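Local coordinates for protein Baccell_00875 (Bacteroides cellulosilyticus DSM 14838, PDB 5NO8) that probably acts as a polysaccharide lyase that removes the L-rhamnose caps, linked to glucuronic acid, from complex arabinogalactan proteins, at residues 142-147 / 220-225; 195-200 / 233-238; 199-204 / 661-666. All blocks are in the same frame, centred on the assembly; numbering follows the deposited sequence.

Interaction 1 (142-147 / 220-225)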
loop_
_atom_site.group_PDB
_atom_site.type_symbol
_atom_site.label_atom_id
_atom_site.label_comp_id
_atom_site.label_asym_id
_atom_site.label_seq_id
_atom_site.Cartn_x
_atom_site.Cartn_y
_atom_site.Cartn_z
ATOM N N VAL A 142 21.122 -8.426 9.714
ATOM C CA VAL A 142 22.129 -7.468 9.262
ATOM C C VAL A 142 21.381 -6.435 8.410
ATOM O O VAL A 142 20.679 -6.810 7.477
ATOM C CB VAL A 142 23.196 -8.143 8.375
ATOM C CG1 VAL A 142 24.275 -7.128 7.973
ATOM C CG2 VAL A 142 23.782 -9.354 9.080
ATOM N N ALA A 143 21.514 -5.154 8.742
ATOM C CA ALA A 143 20.771 -4.119 8.009
ATOM C C ALA A 143 21.507 -2.800 7.979
ATOM O O ALA A 143 22.294 -2.513 8.861
ATOM C CB ALA A 143 19.369 -3.938 8.582
ATOM N N VAL A 144 21.276 -2.035 6.907
ATOM C CA VAL A 144 21.819 -0.696 6.771
ATOM C C VAL A 144 20.624 0.258 6.804
ATOM O O VAL A 144 19.636 0.079 6.066
ATOM C CB VAL A 144 22.602 -0.537 5.460
ATOM C CG1 VAL A 144 23.092 0.901 5.257
ATOM C CG2 VAL A 144 23.763 -1.499 5.407
ATOM N N TYR A 145 20.702 1.295 7.636
ATOM C CA TYR A 145 19.673 2.331 7.622
ATOM C C TYR A 145 19.713 3.134 6.326
ATOM O O TYR A 145 20.779 3.568 5.885
ATOM C CB TYR A 145 19.837 3.283 8.802
ATOM C CG TYR A 145 19.634 2.658 10.128
ATOM C CD1 TYR A 145 18.404 2.118 10.479
ATOM C CD2 TYR A 145 20.656 2.621 11.056
ATOM C CE1 TYR A 145 18.196 1.543 11.725
ATOM C CE2 TYR A 145 20.467 2.066 12.297
ATOM C CZ TYR A 145 19.235 1.550 12.652
ATOM O OH TYR A 145 19.078 0.997 13.908
ATOM N N THR A 146 18.532 3.312 5.718
ATOM C CA THR A 146 18.358 4.115 4.507
ATOM C C THR A 146 17.120 4.973 4.769
ATOM O O THR A 146 16.011 4.645 4.309
ATOM C CB THR A 146 18.212 3.255 3.233
ATOM O OG1 THR A 146 17.083 2.389 3.377
ATOM C CG2 THR A 146 19.479 2.455 2.946
ATOM N N PRO A 147 17.283 6.048 5.554
ATOM C CA PRO A 147 16.124 6.795 6.066
ATOM C C PRO A 147 15.538 7.735 5.023
ATOM O O PRO A 147 15.583 8.942 5.183
ATOM C CB PRO A 147 16.685 7.527 7.281
ATOM C CG PRO A 147 18.124 7.719 6.948
ATOM C CD PRO A 147 18.534 6.499 6.177
ATOM N N LEU A 220 17.376 -1.490 5.262
ATOM C CA LEU A 220 17.434 -2.549 4.250
ATOM C C LEU A 220 18.206 -3.753 4.818
ATOM O O LEU A 220 19.359 -3.603 5.260
ATOM C CB LEU A 220 18.069 -2.020 2.968
ATOM C CG LEU A 220 17.324 -0.850 2.308
ATOM C CD1 LEU A 220 17.965 -0.515 0.988
ATOM C CD2 LEU A 220 15.825 -1.088 2.089
ATOM N N ASP A 221 17.585 -4.934 4.772
ATOM C CA ASP A 221 18.172 -6.152 5.307
ATOM C C ASP A 221 19.016 -6.898 4.293
ATOM O O ASP A 221 18.553 -7.213 3.206
ATOM C CB ASP A 221 17.089 -7.105 5.812
ATOM C CG ASP A 221 16.265 -6.522 6.933
ATOM O OD1 ASP A 221 16.856 -5.988 7.901
ATOM O OD2 ASP A 221 15.026 -6.604 6.866
ATOM N N LEU A 222 20.245 -7.188 4.675
ATOM C CA LEU A 222 21.138 -8.030 3.914
ATOM C C LEU A 222 20.769 -9.492 4.210
ATOM O O LEU A 222 20.053 -9.779 5.194
ATOM C CB LEU A 222 22.608 -7.773 4.329
ATOM C CG LEU A 222 23.237 -6.517 3.756
ATOM C CD1 LEU A 222 22.593 -5.254 4.285
ATOM C CD2 LEU A 222 24.754 -6.523 4.011
ATOM N N PRO A 223 21.267 -10.428 3.387
ATOM C CA PRO A 223 21.119 -11.820 3.770
ATOM C C PRO A 223 21.770 -12.114 5.116
ATOM O O PRO A 223 22.740 -11.434 5.502
ATOM C CB PRO A 223 21.854 -12.585 2.648
ATOM C CG PRO A 223 21.949 -11.604 1.522
ATOM C CD PRO A 223 22.104 -10.282 2.182
ATOM N N ASP A 224 21.255 -13.114 5.827
ATOM C CA ASP A 224 21.996 -13.644 6.958
ATOM C C ASP A 224 23.298 -14.255 6.415
ATOM O O ASP A 224 23.315 -14.811 5.317
ATOM C CB ASP A 224 21.157 -14.643 7.745
ATOM C CG ASP A 224 19.969 -13.979 8.489
ATOM O OD1 ASP A 224 19.941 -12.758 8.845
ATOM O OD2 ASP A 224 19.017 -14.736 8.782
ATOM N N LEU A 225 24.386 -14.115 7.165
ATOM C CA LEU A 225 25.732 -14.404 6.661
ATOM C C LEU A 225 26.443 -15.396 7.584
ATOM O O LEU A 225 26.138 -15.504 8.795
ATOM C CB LEU A 225 26.585 -13.121 6.572
ATOM C CG LEU A 225 26.048 -11.926 5.784
ATOM C CD1 LEU A 225 26.905 -10.686 5.907
ATOM C CD2 LEU A 225 25.914 -12.341 4.336
HETATM O O HOH W 1 20.170 -10.305 7.793
#
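Antiparallel pairing of strands 137-145 and 217-221, inside a mixed beta sheet, brings 142-147 alongside 220-225. Val-144 and Leu-220 form a hydrogen-bonded pair: Val-144 N donates to Leu-220 O at 3.0 Å within the carbonyl plane, and Leu-220 N donates to Val-144 O at 2.9 Å from above the plane of the Val-144 carbonyl. Past the non-hydrogen-bonded pair of Ala-143 and Asp-221, Leu-222 N donates a hydrogen bond to Val-142 O at 2.9 Å. Where the chains diverge, a water carries the connection on, accepting from Val-142 N and donating to Leu-222 O and Asp-224 OD1.

The two faces differ in character. On one, the small methyl of Ala-143 sits beside the carboxylate of Asp-221, with Ala-143 CB 3.3 Å from Asp-221 OD1; this oxygen also lies close to Glu-201 OE2, so a proton is probably shared between the two acids. The face of Val-144 and Leu-220 is mainly apolar, and Leu-222, Val-142 and Thr-146 pack beside it. The forked end of Leu-222 lets it touch both valines at once, CD2 at 4.0 Å from Val-142 CG1 and CD1 at 4.1 Å from Val-144 CG2. Leu-220 crosses Thr-146 at about a right angle, its CG 3.4 Å from Thr-146 OG1. That hydroxyl, held between backbone N and carbonyl carbon (chi1 59°), is buried with no hydrogen-bonding partner in the model. An alanine in place of Leu-220 would lose the branched end that packs on Thr-146 and Tyr-200, and would probably loosen this face.

Strand 137-145 lies between 75-81 and 217-221, and 217-221 pairs in turn with 199-203. Thr-146 also touches Trp-237 and Leu-222 touches Tyr-233, both on strand 232-242 of the neighbouring antiparallel sheet.

Interaction 2 (195-200 / 233-238)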
loop_
_atom_site.group_PDB
_atom_site.type_symbol
_atom_site.label_atom_id
_atom_site.label_comp_id
_atom_site.label_asym_id
_atom_site.label_seq_id
_atom_site.Cartn_x
_atom_site.Cartn_y
_atom_site.Cartn_z
ATOM N N GLY A 195 26.154 -7.952 -4.123
ATOM C CA GLY A 195 25.446 -8.477 -2.953
ATOM C C GLY A 195 23.939 -8.425 -3.163
ATOM O O GLY A 195 23.466 -8.449 -4.306
ATOM N N ALA A 196 23.193 -8.382 -2.073
ATOM C CA ALA A 196 21.740 -8.533 -2.121
ATOM C C ALA A 196 21.040 -7.855 -0.965
ATOM O O ALA A 196 21.619 -7.674 0.112
ATOM C CB ALA A 196 21.376 -10.005 -2.156
ATOM N N ILE A 197 19.784 -7.494 -1.202
ATOM C CA ILE A 197 18.887 -7.047 -0.143
ATOM C C ILE A 197 17.709 -8.018 -0.148
ATOM O O ILE A 197 17.042 -8.210 -1.176
ATOM C CB ILE A 197 18.424 -5.589 -0.330
ATOM C CG1 ILE A 197 19.590 -4.614 -0.183
ATOM C CG2 ILE A 197 17.298 -5.215 0.646
ATOM C CD1 ILE A 197 20.270 -4.641 1.170
ATOM N N ARG A 198 17.482 -8.653 0.996
ATOM C CA ARG A 198 16.465 -9.696 1.124
ATOM C C ARG A 198 15.135 -9.226 1.696
ATOM O O ARG A 198 14.129 -9.905 1.561
ATOM C CB ARG A 198 16.985 -10.868 1.947
ATOM C CG ARG A 198 17.134 -10.533 3.413
ATOM C CD ARG A 198 17.037 -11.690 4.388
ATOM N NE ARG A 198 17.456 -11.176 5.713
ATOM C CZ ARG A 198 16.651 -10.735 6.690
ATOM N NH1 ARG A 198 15.320 -10.765 6.583
ATOM N NH2 ARG A 198 17.189 -10.262 7.834
ATOM N N ASN A 199 15.139 -8.106 2.415
ATOM C CA ASN A 199 13.923 -7.591 3.021
ATOM C C ASN A 199 14.186 -6.191 3.544
ATOM O O ASN A 199 15.241 -5.622 3.298
ATOM C CB ASN A 199 13.459 -8.505 4.179
ATOM C CG ASN A 199 11.954 -8.652 4.207
ATOM O OD1 ASN A 199 11.255 -7.673 4.044
ATOM N ND2 ASN A 199 11.457 -9.896 4.385
ATOM N N TYR A 200 13.206 -5.609 4.203
ATOM C CA TYR A 200 13.435 -4.370 4.921
ATOM C C TYR A 200 12.661 -4.344 6.229
ATOM O O TYR A 200 11.713 -5.085 6.422
ATOM C CB TYR A 200 13.107 -3.150 4.064
ATOM C CG TYR A 200 11.627 -2.950 3.782
ATOM C CD1 TYR A 200 11.017 -3.624 2.740
ATOM C CD2 TYR A 200 10.849 -2.087 4.558
ATOM C CE1 TYR A 200 9.688 -3.433 2.448
ATOM C CE2 TYR A 200 9.494 -1.885 4.279
ATOM C CZ TYR A 200 8.919 -2.588 3.234
ATOM O OH TYR A 200 7.588 -2.439 2.899
ATOM N N TYR A 233 31.778 -10.123 3.150
ATOM C CA TYR A 233 30.583 -9.968 2.315
ATOM C C TYR A 233 30.562 -8.522 1.823
ATOM O O TYR A 233 30.804 -7.587 2.610
ATOM C CB TYR A 233 29.342 -10.258 3.122
ATOM C CG TYR A 233 28.094 -10.179 2.275
ATOM C CD1 TYR A 233 27.760 -11.228 1.418
ATOM C CD2 TYR A 233 27.290 -9.052 2.292
ATOM C CE1 TYR A 233 26.621 -11.169 0.610
ATOM C CE2 TYR A 233 26.149 -8.970 1.476
ATOM C CZ TYR A 233 25.818 -10.053 0.658
ATOM O OH TYR A 233 24.704 -9.998 -0.154
ATOM N N SER A 234 30.289 -8.333 0.533
ATOM C CA SER A 234 30.204 -7.008 -0.054
ATOM C C SER A 234 28.811 -6.689 -0.595
ATOM O O SER A 234 28.175 -7.501 -1.263
ATOM C CB SER A 234 31.223 -6.802 -1.176
ATOM O OG SER A 234 31.405 -7.986 -1.920
ATOM N N LEU A 235 28.382 -5.477 -0.305
ATOM C CA LEU A 235 27.147 -4.927 -0.832
ATOM C C LEU A 235 27.534 -3.615 -1.506
ATOM O O LEU A 235 28.231 -2.794 -0.909
ATOM C CB LEU A 235 26.197 -4.660 0.290
ATOM C CG LEU A 235 24.950 -3.836 -0.019
ATOM C CD1 LEU A 235 23.952 -4.660 -0.801
ATOM C CD2 LEU A 235 24.351 -3.271 1.255
ATOM N N GLU A 236 27.025 -3.404 -2.720
ATOM C CA GLU A 236 27.258 -2.170 -3.416
ATOM C C GLU A 236 25.934 -1.684 -4.004
ATOM O O GLU A 236 25.142 -2.471 -4.515
ATOM C CB GLU A 236 28.292 -2.393 -4.519
ATOM C CG GLU A 236 28.625 -1.158 -5.330
ATOM C CD GLU A 236 29.481 -1.470 -6.552
ATOM O OE1 GLU A 236 30.675 -1.119 -6.511
ATOM O OE2 GLU A 236 28.976 -2.075 -7.536
ATOM N N TRP A 237 25.708 -0.388 -3.965
ATOM C CA TRP A 237 24.593 0.154 -4.704
ATOM C C TRP A 237 24.943 1.495 -5.313
ATOM O O TRP A 237 25.922 2.118 -4.900
ATOM C CB TRP A 237 23.352 0.243 -3.840
ATOM C CG TRP A 237 23.457 1.014 -2.519
ATOM C CD1 TRP A 237 24.019 2.236 -2.302
ATOM C CD2 TRP A 237 22.918 0.604 -1.261
ATOM N NE1 TRP A 237 23.889 2.598 -0.996
ATOM C CE2 TRP A 237 23.211 1.616 -0.329
ATOM C CE3 TRP A 237 22.190 -0.505 -0.841
ATOM C CZ2 TRP A 237 22.803 1.547 1.001
ATOM C CZ3 TRP A 237 21.799 -0.580 0.499
ATOM C CH2 TRP A 237 22.117 0.431 1.390
ATOM N N HIS A 238 24.135 1.893 -6.298
ATOM C CA HIS A 238 24.230 3.191 -6.951
ATOM C C HIS A 238 22.982 3.981 -6.590
ATOM O O HIS A 238 21.882 3.436 -6.709
ATOM C CB HIS A 238 24.212 3.019 -8.440
ATOM C CG HIS A 238 25.465 2.460 -9.005
ATOM N ND1 HIS A 238 26.063 2.997 -10.120
ATOM C CD2 HIS A 238 26.244 1.424 -8.621
ATOM C CE1 HIS A 238 27.155 2.306 -10.413
ATOM N NE2 HIS A 238 27.277 1.333 -9.529
#
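Gly-195 marks the tight end of this contact, where 195-197 runs at 70° to 233-237 as the chain leaves one sheet for another. Its CA lies 3.4 Å from Ser-234 O in a CA-H...O contact and 3.3 Å from Tyr-233 OH. A beta carbon at this place would fall only 2.4 Å from Ser-234 O, and the positive phi of 72° also suits a residue without a side chain. Tyr-233, with CG anti to its backbone N (chi1 -177°), extends its ring so that the hydroxyl arrives beside the next peptide. Ala-196 N stands at the ring's edge, 2.9 Å from Tyr-233 OH.

Farther along, the packing slackens into methyl contacts. Ile-197 and Leu-235 cross obliquely, with Ile-197 CD1 4.2 Å from Leu-235 CD1. The same Ile-197 CD1 meets the edge of the indole at 4.4 Å from Trp-237 CZ3, while the indole nitrogen is engaged elsewhere, by Glu-125. Leu-235 CD1 also lies 3.9 Å from Ala-196 O, a carbonyl oxygen buried here with no polar partner in the model. Ser-234 and Glu-236 alternate with these apolar residues and point away on the more open side of the strand, where polar side chains suit; they bond to Asp-194 and Thr-193. Beyond Ile-197, Asn-199 folds back on the main chain: its OD1 accepts from Tyr-200 N at 2.8 Å, through an in-plane lone pair.

The 195-198 connection thus leaves strand 187-194, which adjoins 232-242 in the antiparallel sheet, and enters strand 199-203 of the mixed sheet. Ile-197 sits in the junction, touching Val-192 on the first sheet and Leu-220 on the second.

Interaction 3 (199-204 / 661-666)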
loop_
_atom_site.group_PDB
_atom_site.type_symbol
_atom_site.label_atom_id
_atom_site.label_comp_id
_atom_site.label_asym_id
_atom_site.label_seq_id
_atom_site.Cartn_x
_atom_site.Cartn_y
_atom_site.Cartn_z
ATOM N N ASN A 199 15.139 -8.106 2.415
ATOM C CA ASN A 199 13.923 -7.591 3.021
ATOM C C ASN A 199 14.186 -6.191 3.544
ATOM O O ASN A 199 15.241 -5.622 3.298
ATOM C CB ASN A 199 13.459 -8.505 4.179
ATOM C CG ASN A 199 11.954 -8.652 4.207
ATOM O OD1 ASN A 199 11.255 -7.673 4.044
ATOM N ND2 ASN A 199 11.457 -9.896 4.385
ATOM N N TYR A 200 13.206 -5.609 4.203
ATOM C CA TYR A 200 13.435 -4.370 4.921
ATOM C C TYR A 200 12.661 -4.344 6.229
ATOM O O TYR A 200 11.713 -5.085 6.422
ATOM C CB TYR A 200 13.107 -3.150 4.064
ATOM C CG TYR A 200 11.627 -2.950 3.782
ATOM C CD1 TYR A 200 11.017 -3.624 2.740
ATOM C CD2 TYR A 200 10.849 -2.087 4.558
ATOM C CE1 TYR A 200 9.688 -3.433 2.448
ATOM C CE2 TYR A 200 9.494 -1.885 4.279
ATOM C CZ TYR A 200 8.919 -2.588 3.234
ATOM O OH TYR A 200 7.588 -2.439 2.899
ATOM N N GLU A 201 13.099 -3.464 7.116
ATOM C CA GLU A 201 12.462 -3.254 8.389
ATOM C C GLU A 201 12.071 -1.812 8.522
ATOM O O GLU A 201 12.611 -0.944 7.843
ATOM C CB GLU A 201 13.415 -3.588 9.521
ATOM C CG GLU A 201 13.689 -5.062 9.651
ATOM C CD GLU A 201 14.779 -5.342 10.665
ATOM O OE1 GLU A 201 14.457 -5.336 11.869
ATOM O OE2 GLU A 201 15.955 -5.529 10.253
ATOM N N ILE A 202 11.145 -1.575 9.434
ATOM C CA ILE A 202 10.682 -0.236 9.745
ATOM C C ILE A 202 10.966 -0.008 11.221
ATOM O O ILE A 202 10.647 -0.855 12.074
ATOM C CB ILE A 202 9.164 -0.058 9.457
ATOM C CG1 ILE A 202 8.855 -0.163 7.972
ATOM C CG2 ILE A 202 8.632 1.280 9.991
ATOM C CD1 ILE A 202 9.423 0.924 7.108
ATOM N N TRP A 203 11.533 1.158 11.519
ATOM C CA TRP A 203 11.793 1.577 12.889
ATOM C C TRP A 203 11.069 2.890 13.190
ATOM O O TRP A 203 10.777 3.652 12.272
ATOM C CB TRP A 203 13.309 1.742 13.140
ATOM C CG TRP A 203 14.064 0.494 12.992
ATOM C CD1 TRP A 203 14.715 0.059 11.884
ATOM C CD2 TRP A 203 14.219 -0.510 13.970
ATOM N NE1 TRP A 203 15.296 -1.159 12.127
ATOM C CE2 TRP A 203 14.991 -1.542 13.395
ATOM C CE3 TRP A 203 13.793 -0.638 15.293
ATOM C CZ2 TRP A 203 15.355 -2.692 14.104
ATOM C CZ3 TRP A 203 14.109 -1.776 15.977
ATOM C CH2 TRP A 203 14.900 -2.792 15.388
ATOM N N GLU A 204 10.785 3.110 14.477
ATOM C CA GLU A 204 10.199 4.367 15.006
ATOM C C GLU A 204 8.756 4.649 14.546
ATOM O O GLU A 204 8.415 5.725 14.016
ATOM C CB GLU A 204 11.108 5.555 14.728
ATOM C CG GLU A 204 12.516 5.408 15.277
ATOM C CD GLU A 204 12.542 5.339 16.799
ATOM O OE1 GLU A 204 11.637 5.915 17.434
ATOM O OE2 GLU A 204 13.440 4.696 17.372
ATOM N N TYR A 661 3.539 -5.975 5.983
ATOM C CA TYR A 661 4.473 -6.406 4.946
ATOM C C TYR A 661 5.973 -6.531 5.331
ATOM O O TYR A 661 6.618 -7.506 4.925
ATOM C CB TYR A 661 4.303 -5.533 3.693
ATOM C CG TYR A 661 5.104 -6.014 2.525
ATOM C CD1 TYR A 661 4.618 -7.014 1.678
ATOM C CD2 TYR A 661 6.377 -5.512 2.271
ATOM C CE1 TYR A 661 5.389 -7.489 0.630
ATOM C CE2 TYR A 661 7.143 -5.976 1.214
ATOM C CZ TYR A 661 6.638 -6.961 0.402
ATOM O OH TYR A 661 7.396 -7.424 -0.622
ATOM N N PRO A 662 6.530 -5.537 6.039
ATOM C CA PRO A 662 7.977 -5.611 6.296
ATOM C C PRO A 662 8.392 -6.822 7.111
ATOM O O PRO A 662 7.565 -7.442 7.765
ATOM C CB PRO A 662 8.276 -4.328 7.077
ATOM C CG PRO A 662 7.138 -3.423 6.776
ATOM C CD PRO A 662 5.944 -4.324 6.627
ATOM N N TYR A 663 9.683 -7.106 7.112
ATOM C CA TYR A 663 10.231 -8.209 7.868
ATOM C C TYR A 663 9.900 -8.059 9.343
ATOM O O TYR A 663 9.425 -8.996 9.987
ATOM C CB TYR A 663 11.745 -8.252 7.633
ATOM C CG TYR A 663 12.523 -9.231 8.497
ATOM C CD1 TYR A 663 12.218 -10.574 8.514
ATOM C CD2 TYR A 663 13.620 -8.800 9.209
ATOM C CE1 TYR A 663 12.942 -11.474 9.284
ATOM C CE2 TYR A 663 14.356 -9.656 10.006
ATOM C CZ TYR A 663 14.028 -10.998 10.043
ATOM O OH TYR A 663 14.779 -11.829 10.854
ATOM N N LYS A 664 10.209 -6.881 9.871
ATOM C CA LYS A 664 9.910 -6.509 11.246
ATOM C C LYS A 664 9.577 -5.040 11.316
ATOM O O LYS A 664 9.932 -4.246 10.433
ATOM C CB LYS A 664 11.102 -6.780 12.170
ATOM C CG LYS A 664 11.439 -8.255 12.330
ATOM C CD LYS A 664 12.686 -8.503 13.149
ATOM C CE LYS A 664 12.868 -9.996 13.382
ATOM N NZ LYS A 664 14.088 -10.332 14.158
ATOM N N ILE A 665 8.859 -4.700 12.370
ATOM C CA ILE A 665 8.524 -3.324 12.692
ATOM C C ILE A 665 8.907 -3.108 14.144
ATOM O O ILE A 665 8.351 -3.742 15.068
ATOM C CB ILE A 665 7.023 -3.069 12.472
ATOM C CG1 ILE A 665 6.653 -3.292 10.991
ATOM C CG2 ILE A 665 6.661 -1.650 12.924
ATOM C CD1 ILE A 665 5.226 -3.736 10.790
ATOM N N ASP A 666 9.896 -2.229 14.363
ATOM C CA ASP A 666 10.451 -1.976 15.707
ATOM C C ASP A 666 10.840 -3.254 16.435
ATOM O O ASP A 666 10.638 -3.387 17.652
ATOM C CB ASP A 666 9.484 -1.129 16.554
ATOM C CG ASP A 666 9.552 0.342 16.211
ATOM O OD1 ASP A 666 10.668 0.917 16.179
ATOM O OD2 ASP A 666 8.490 0.910 15.901
HETATM O O HOH W 2 8.768 -8.169 3.307
#
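Main-chain hydrogen bonds join 199-204 to 661-666 in parallel register. Tyr-663 N donates to Tyr-200 O at 2.9 Å, nearly along the C=O axis; Ile-202 N then donates to Lys-664 O, and Ile-202 O accepts from Asp-666 N at 2.8 Å. Ile-202 so bonds on both sides of Ile-665, as a parallel bridge requires. A side chain ends the pairing: Asp-666 OD1 takes Glu-204 N at 2.8 Å through its syn lone pair, while OD2 accepts from Arg-205 N, so the short carboxylate grips two successive peptides.

Apolar and aromatic contacts gather round Tyr-200, turned into the crowded position (chi1 70°). Pro-662 CA lies over one face of its ring, and Pro-662 CG is 3.8 Å from Tyr-200 CE2. Its OH meets the edge of the Tyr-661 ring, 3.4 Å from Tyr-661 CD2, and bonds to Asp-608. Separately, the amide of Asn-199 lies across Tyr-663 at about a right angle, its CG 3.5 Å from Tyr-663 CB.

Glu-201 runs alongside both Tyr-663 and Lys-664. Its CG touches the ring edge at Tyr-663 CD2, 3.8 Å away, its carboxylate turned 84° to the ring. Lys-664 extends past Glu-201 to a salt bridge with Asp-141, and Glu-201 OE2 bonds to Tyr-76.

Strand 664-665 thereby joins the mixed sheet beside 199-203, which has 217-221 along its other edge; strand 668-669 follows antiparallel.

From the N terminus, 142-147 comes first, and interaction 1 closes a loop of 72 residues at 220-225. Inside that loop lie 195-200 and 199-204, where interactions 2 and 3 begin, overlapping at Asn-199 and Tyr-200. Interaction 2 closes after 32 residues at 233-238, and interaction 3 only after 456, close to the C terminus; each crosses interaction 1. The far segment of interaction 2 falls within the long loop of interaction 3. Asp-221 connects the set, its backbone pairing with Arg-198 and Asn-199. Together the contacts tie the mixed sheet to the antiparallel sheet and bring a C-terminal strand, from beyond the helix-rich region, back to the N-terminal sheets.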